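Local coordinates for lipoprotein LpqN (Mycobacterium tuberculosis, PDB 6E5F) that supports cell envelope biogenesis, interacts with the periplasmic loop domains of the mycolate transporters MmpL3 and MmpL11, and binds a dodecyl trehaloside, a lipid-like sugar, at residues Ile85-Pro90 / Asn218-Gln223; Arg101-Gly106 / Thr120-Leu125. One frame throughout, in Å; residues are numbered along the deposited sequence.

Contact 1: Ile85-Pro90 / Asn218-Gln223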
loop_
_atom_site.group_PDB
_atom_site.type_symbol
_atom_site.label_atom_id
_atom_site.label_comp_id
_atom_site.label_asym_id
_atom_site.label_seq_id
_atom_site.Cartn_x
_atom_site.Cartn_y
_atom_site.Cartn_z
ATOM N N ILE A 85 12.127 -3.003 6.323
ATOM C CA ILE A 85 10.902 -2.267 6.620
ATOM C C ILE A 85 10.253 -2.941 7.820
ATOM O O ILE A 85 9.780 -4.080 7.721
ATOM C CB ILE A 85 9.961 -2.227 5.416
ATOM C CG1 ILE A 85 10.641 -1.504 4.249
ATOM C CG2 ILE A 85 8.657 -1.526 5.785
ATOM C CD1 ILE A 85 9.973 -1.713 2.922
ATOM N N ASP A 86 10.239 -2.242 8.953
ATOM C CA ASP A 86 9.687 -2.769 10.200
ATOM C C ASP A 86 8.279 -2.202 10.361
ATOM O O ASP A 86 8.089 -1.103 10.884
ATOM C CB ASP A 86 10.588 -2.398 11.375
ATOM C CG ASP A 86 10.067 -2.924 12.700
ATOM O OD1 ASP A 86 9.918 -4.156 12.835
ATOM O OD2 ASP A 86 9.816 -2.105 13.609
ATOM N N LEU A 87 7.286 -2.965 9.897
ATOM C CA LEU A 87 5.885 -2.613 10.101
ATOM C C LEU A 87 5.422 -3.130 11.462
ATOM O O LEU A 87 5.741 -4.261 11.837
ATOM C CB LEU A 87 5.009 -3.254 9.026
ATOM C CG LEU A 87 4.673 -2.553 7.703
ATOM C CD1 LEU A 87 4.912 -1.047 7.724
ATOM C CD2 LEU A 87 5.415 -3.207 6.544
ATOM N N PRO A 88 4.658 -2.344 12.213
ATOM C CA PRO A 88 4.130 -2.834 13.488
ATOM C C PRO A 88 2.908 -3.716 13.282
ATOM O O PRO A 88 2.220 -3.653 12.261
ATOM C CB PRO A 88 3.741 -1.544 14.216
ATOM C CG PRO A 88 3.319 -0.635 13.110
ATOM C CD PRO A 88 4.240 -0.952 11.952
ATOM N N VAL A 89 2.654 -4.553 14.282
ATOM C CA VAL A 89 1.431 -5.351 14.338
ATOM C C VAL A 89 0.549 -4.748 15.423
ATOM O O VAL A 89 0.782 -5.000 16.614
ATOM C CB VAL A 89 1.734 -6.830 14.621
ATOM C CG1 VAL A 89 0.435 -7.625 14.700
ATOM C CG2 VAL A 89 2.643 -7.401 13.551
ATOM N N PRO A 90 -0.455 -3.944 15.076
ATOM C CA PRO A 90 -1.286 -3.321 16.110
ATOM C C PRO A 90 -1.984 -4.364 16.968
ATOM O O PRO A 90 -2.139 -5.527 16.587
ATOM C CB PRO A 90 -2.301 -2.494 15.308
ATOM C CG PRO A 90 -1.659 -2.284 13.974
ATOM C CD PRO A 90 -0.850 -3.519 13.721
ATOM N N ASN A 218 -2.920 4.578 12.154
ATOM C CA ASN A 218 -2.175 5.442 13.063
ATOM C C ASN A 218 -0.974 4.713 13.644
ATOM O O ASN A 218 0.119 5.281 13.738
ATOM C CB ASN A 218 -3.088 5.920 14.186
ATOM C CG ASN A 218 -4.280 6.688 13.674
ATOM O OD1 ASN A 218 -4.163 7.503 12.758
ATOM N ND2 ASN A 218 -5.442 6.428 14.257
ATOM N N VAL A 219 -1.162 3.456 14.049
ATOM C CA VAL A 219 -0.052 2.671 14.579
ATOM C C VAL A 219 1.041 2.532 13.529
ATOM O O VAL A 219 2.231 2.701 13.820
ATOM C CB VAL A 219 -0.560 1.301 15.066
ATOM C CG1 VAL A 219 0.594 0.462 15.584
ATOM C CG2 VAL A 219 -1.622 1.481 16.141
ATOM N N ILE A 220 0.654 2.230 12.289
ATOM C CA ILE A 220 1.630 2.079 11.214
ATOM C C ILE A 220 2.362 3.391 10.965
ATOM O O ILE A 220 3.588 3.416 10.810
ATOM C CB ILE A 220 0.936 1.552 9.944
ATOM C CG1 ILE A 220 0.451 0.117 10.166
ATOM C CG2 ILE A 220 1.876 1.645 8.741
ATOM C CD1 ILE A 220 -0.459 -0.411 9.067
ATOM N N ASP A 221 1.626 4.503 10.928
ATOM C CA ASP A 221 2.246 5.786 10.617
ATOM C C ASP A 221 3.277 6.185 11.663
ATOM O O ASP A 221 4.292 6.805 11.326
ATOM C CB ASP A 221 1.174 6.868 10.493
ATOM C CG ASP A 221 0.290 6.677 9.276
ATOM O OD1 ASP A 221 0.603 5.804 8.439
ATOM O OD2 ASP A 221 -0.722 7.401 9.158
ATOM N N GLU A 222 3.051 5.830 12.926
ATOM C CA GLU A 222 3.895 6.330 14.002
ATOM C C GLU A 222 5.045 5.397 14.365
ATOM O O GLU A 222 6.043 5.866 14.925
ATOM C CB GLU A 222 3.048 6.632 15.248
ATOM C CG GLU A 222 2.842 5.453 16.184
ATOM C CD GLU A 222 1.948 5.783 17.368
ATOM O OE1 GLU A 222 1.234 6.807 17.314
ATOM O OE2 GLU A 222 1.962 5.014 18.353
ATOM N N GLN A 223 4.945 4.100 14.059
ATOM C CA GLN A 223 5.933 3.130 14.518
ATOM C C GLN A 223 6.762 2.503 13.404
ATOM O O GLN A 223 7.749 1.821 13.705
ATOM C CB GLN A 223 5.256 2.008 15.323
ATOM C CG GLN A 223 4.485 2.502 16.538
ATOM C CD GLN A 223 3.951 1.376 17.404
ATOM O OE1 GLN A 223 4.325 0.216 17.238
ATOM N NE2 GLN A 223 3.067 1.717 18.336
HETATM O O HOH W 1 7.429 -1.079 14.007
#
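V219 turns CG1 anti to its backbone N (chi1 178°), which sets that methyl against both P88 and P90. In Q223, chi1 (-58°) sends CG off anti to the carbonyl carbon, the chain runs on extended, and OE1 ends 3.5 Å from P88 CB. P88 is the piece that fits into the helix surface. Its CG lies 3.6 Å from the backbone O of V219 and also touches I220 CA, so the ring tip meets main chain as well as side chains. V219 CG1 is 3.8 Å from the same P88 CG and 3.9 Å from P90 CG; one methyl thus touches both prolines. One residue before P88, L87 CD1 lies 4.2 Å from I220 CG2. No direct hydrogen bond joins the two segments. Instead a water sits 2.6 Å from D86 OD2 and 2.9 Å from Q223 O, bridging the strand end to the last residue of the helix. This is apolar packing of a proline-rich loop, leaving strand 84-86, on the C-terminal end of helix 210-223. Beside it, D86 pairs through its backbone with T225, in the antiparallel strand 225-227 just past the helix, and I220 packs on L201 of the large sheet.

Contact 2: Arg101-Gly106 / Thr120-Leu125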
loop_
_atom_site.group_PDB
_atom_site.type_symbol
_atom_site.label_atom_id
_atom_site.label_comp_id
_atom_site.label_asym_id
_atom_site.label_seq_id
_atom_site.Cartn_x
_atom_site.Cartn_y
_atom_site.Cartn_z
ATOM N N ARG A 101 -1.415 -13.827 -1.682
ATOM C CA ARG A 101 -2.367 -12.763 -1.378
ATOM C C ARG A 101 -1.784 -11.645 -0.520
ATOM O O ARG A 101 -2.415 -10.589 -0.404
ATOM C CB ARG A 101 -3.609 -13.344 -0.696
ATOM C CG ARG A 101 -4.416 -14.257 -1.602
ATOM C CD ARG A 101 -5.879 -14.302 -1.202
ATOM N NE ARG A 101 -6.697 -14.887 -2.260
ATOM C CZ ARG A 101 -6.881 -16.192 -2.437
ATOM N NH1 ARG A 101 -6.306 -17.071 -1.625
ATOM N NH2 ARG A 101 -7.642 -16.620 -3.433
ATOM N N ALA A 102 -0.614 -11.847 0.084
ATOM C CA ALA A 102 0.072 -10.808 0.855
ATOM C C ALA A 102 1.543 -10.861 0.469
ATOM O O ALA A 102 2.377 -11.416 1.195
ATOM C CB ALA A 102 -0.106 -11.026 2.360
ATOM N N PRO A 103 1.902 -10.286 -0.686
ATOM C CA PRO A 103 3.253 -10.508 -1.233
ATOM C C PRO A 103 4.380 -10.132 -0.291
ATOM O O PRO A 103 5.389 -10.853 -0.231
ATOM C CB PRO A 103 3.246 -9.660 -2.514
ATOM C CG PRO A 103 1.812 -9.591 -2.905
ATOM C CD PRO A 103 1.050 -9.529 -1.617
ATOM N N TYR A 104 4.257 -9.030 0.440
ATOM C CA TYR A 104 5.248 -8.618 1.426
ATOM C C TYR A 104 4.715 -8.763 2.846
ATOM O O TYR A 104 5.095 -8.008 3.744
ATOM C CB TYR A 104 5.722 -7.195 1.147
ATOM C CG TYR A 104 7.053 -6.823 1.750
ATOM C CD1 TYR A 104 8.242 -7.374 1.272
ATOM C CD2 TYR A 104 7.135 -5.899 2.779
ATOM C CE1 TYR A 104 9.463 -7.015 1.812
ATOM C CE2 TYR A 104 8.355 -5.532 3.324
ATOM C CZ TYR A 104 9.515 -6.099 2.840
ATOM O OH TYR A 104 10.732 -5.739 3.379
ATOM N N GLY A 105 3.831 -9.735 3.061
ATOM C CA GLY A 105 3.180 -9.881 4.341
ATOM C C GLY A 105 2.053 -8.884 4.519
ATOM O O GLY A 105 1.642 -8.174 3.600
ATOM N N GLY A 106 1.542 -8.851 5.743
ATOM C CA GLY A 106 0.452 -7.955 6.064
ATOM C C GLY A 106 -0.051 -8.221 7.467
ATOM O O GLY A 106 0.597 -8.901 8.264
ATOM N N THR A 120 -8.162 -6.043 6.542
ATOM C CA THR A 120 -6.784 -6.427 6.282
ATOM C C THR A 120 -5.998 -5.232 5.769
ATOM O O THR A 120 -6.541 -4.334 5.118
ATOM C CB THR A 120 -6.687 -7.535 5.221
ATOM O OG1 THR A 120 -7.195 -7.046 3.972
ATOM C CG2 THR A 120 -7.465 -8.763 5.646
ATOM N N ILE A 121 -4.701 -5.237 6.066
ATOM C CA ILE A 121 -3.742 -4.324 5.458
ATOM C C ILE A 121 -2.598 -5.184 4.930
ATOM O O ILE A 121 -1.909 -5.854 5.707
ATOM C CB ILE A 121 -3.242 -3.256 6.442
ATOM C CG1 ILE A 121 -4.435 -2.461 6.991
ATOM C CG2 ILE A 121 -2.237 -2.330 5.755
ATOM C CD1 ILE A 121 -4.074 -1.411 8.024
ATOM N N VAL A 122 -2.418 -5.169 3.618
ATOM C CA VAL A 122 -1.468 -6.036 2.929
ATOM C C VAL A 122 -0.368 -5.175 2.333
ATOM O O VAL A 122 -0.619 -4.072 1.844
ATOM C CB VAL A 122 -2.179 -6.866 1.842
ATOM C CG1 VAL A 122 -1.184 -7.460 0.875
ATOM C CG2 VAL A 122 -3.030 -7.951 2.489
ATOM N N ALA A 123 0.863 -5.677 2.398
ATOM C CA ALA A 123 2.026 -4.946 1.912
ATOM C C ALA A 123 2.558 -5.594 0.640
ATOM O O ALA A 123 2.503 -6.814 0.476
ATOM C CB ALA A 123 3.135 -4.935 2.969
ATOM N N ILE A 124 3.055 -4.747 -0.265
ATOM C CA ILE A 124 3.751 -5.186 -1.469
ATOM C C ILE A 124 5.002 -4.327 -1.590
ATOM O O ILE A 124 4.945 -3.110 -1.371
ATOM C CB ILE A 124 2.870 -4.990 -2.719
ATOM C CG1 ILE A 124 1.511 -5.673 -2.547
ATOM C CG2 ILE A 124 3.573 -5.525 -3.949
ATOM C CD1 ILE A 124 0.407 -5.019 -3.345
ATOM N N LEU A 125 6.127 -4.942 -1.917
ATOM C CA LEU A 125 7.370 -4.212 -2.126
ATOM C C LEU A 125 7.931 -4.585 -3.488
ATOM O O LEU A 125 8.076 -5.769 -3.804
ATOM C CB LEU A 125 8.388 -4.510 -1.028
ATOM C CG LEU A 125 9.690 -3.688 -1.078
ATOM C CD1 LEU A 125 9.397 -2.193 -0.968
ATOM C CD2 LEU A 125 10.634 -4.124 0.024
#
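Two backbone hydrogen bonds tie the turn at A102-G105 to A123. Y104 N donates to A123 O at 2.8 Å, approaching from above the carbonyl plane, and A123 N donates to G105 O at 2.9 Å in a nearly straight bond (N-H...O 167°). Within this type I beta turn, G105 N returns to A102 O, and G105 has the positive phi (78°) that glycine adopts readily. Next comes G106, an antiparallel non-hydrogen-bonded partner of V122; its CA sits only 3.2 Å from I121 O, a fit that leaves little room for a side chain.

The aromatic contact is a CH-pi interaction of L125 CB on the Y104 ring. Chi1 (-159°) puts Y104 CG anti to the backbone N; the Y104 and L125 side chains lie side by side, pointing the same way. L125 CB stands over one face, 3.9 Å from the ring centroid, while L125 CD2 meets Y104 CE1 at 3.6 Å; A123 CB is at the ring edge, near its plane.

Aliphatic packing completes the set. I124 CG1 meets P103 CG at 3.9 Å, and Y104 CB rests 3.9 Å from A123 CB.

The turn precedes strand 106-109, which pairs with both 93-96 and 120-130, and Y104 also stacks on H77. Across strand 120-130 lies strand 195-206, where A123 packs on L201 and L125 on L199.

Contact 2 is nested within the chain loop that contact 1 closes, and their centres are 14 Å apart. They meet at two places. At one, I85 CD1 packs 3.8 Å from L125 CD2 and 4.1 Å from Y104 OH, placing strand 84-86 against the tyrosine and leucine that join the turn to strand 120-130. At the other, I220 CD1 lies 3.9 Å from I121 CD1, linking helix 210-223 to the same strand. This second junction adjoins the bound dodecyl trehaloside: the side chains of I220 and I121 are each about 4 Å from it. Helix and sheet thus bring one isoleucine apiece to the ligand, and I121 also packs on A203, one of the pocket residues.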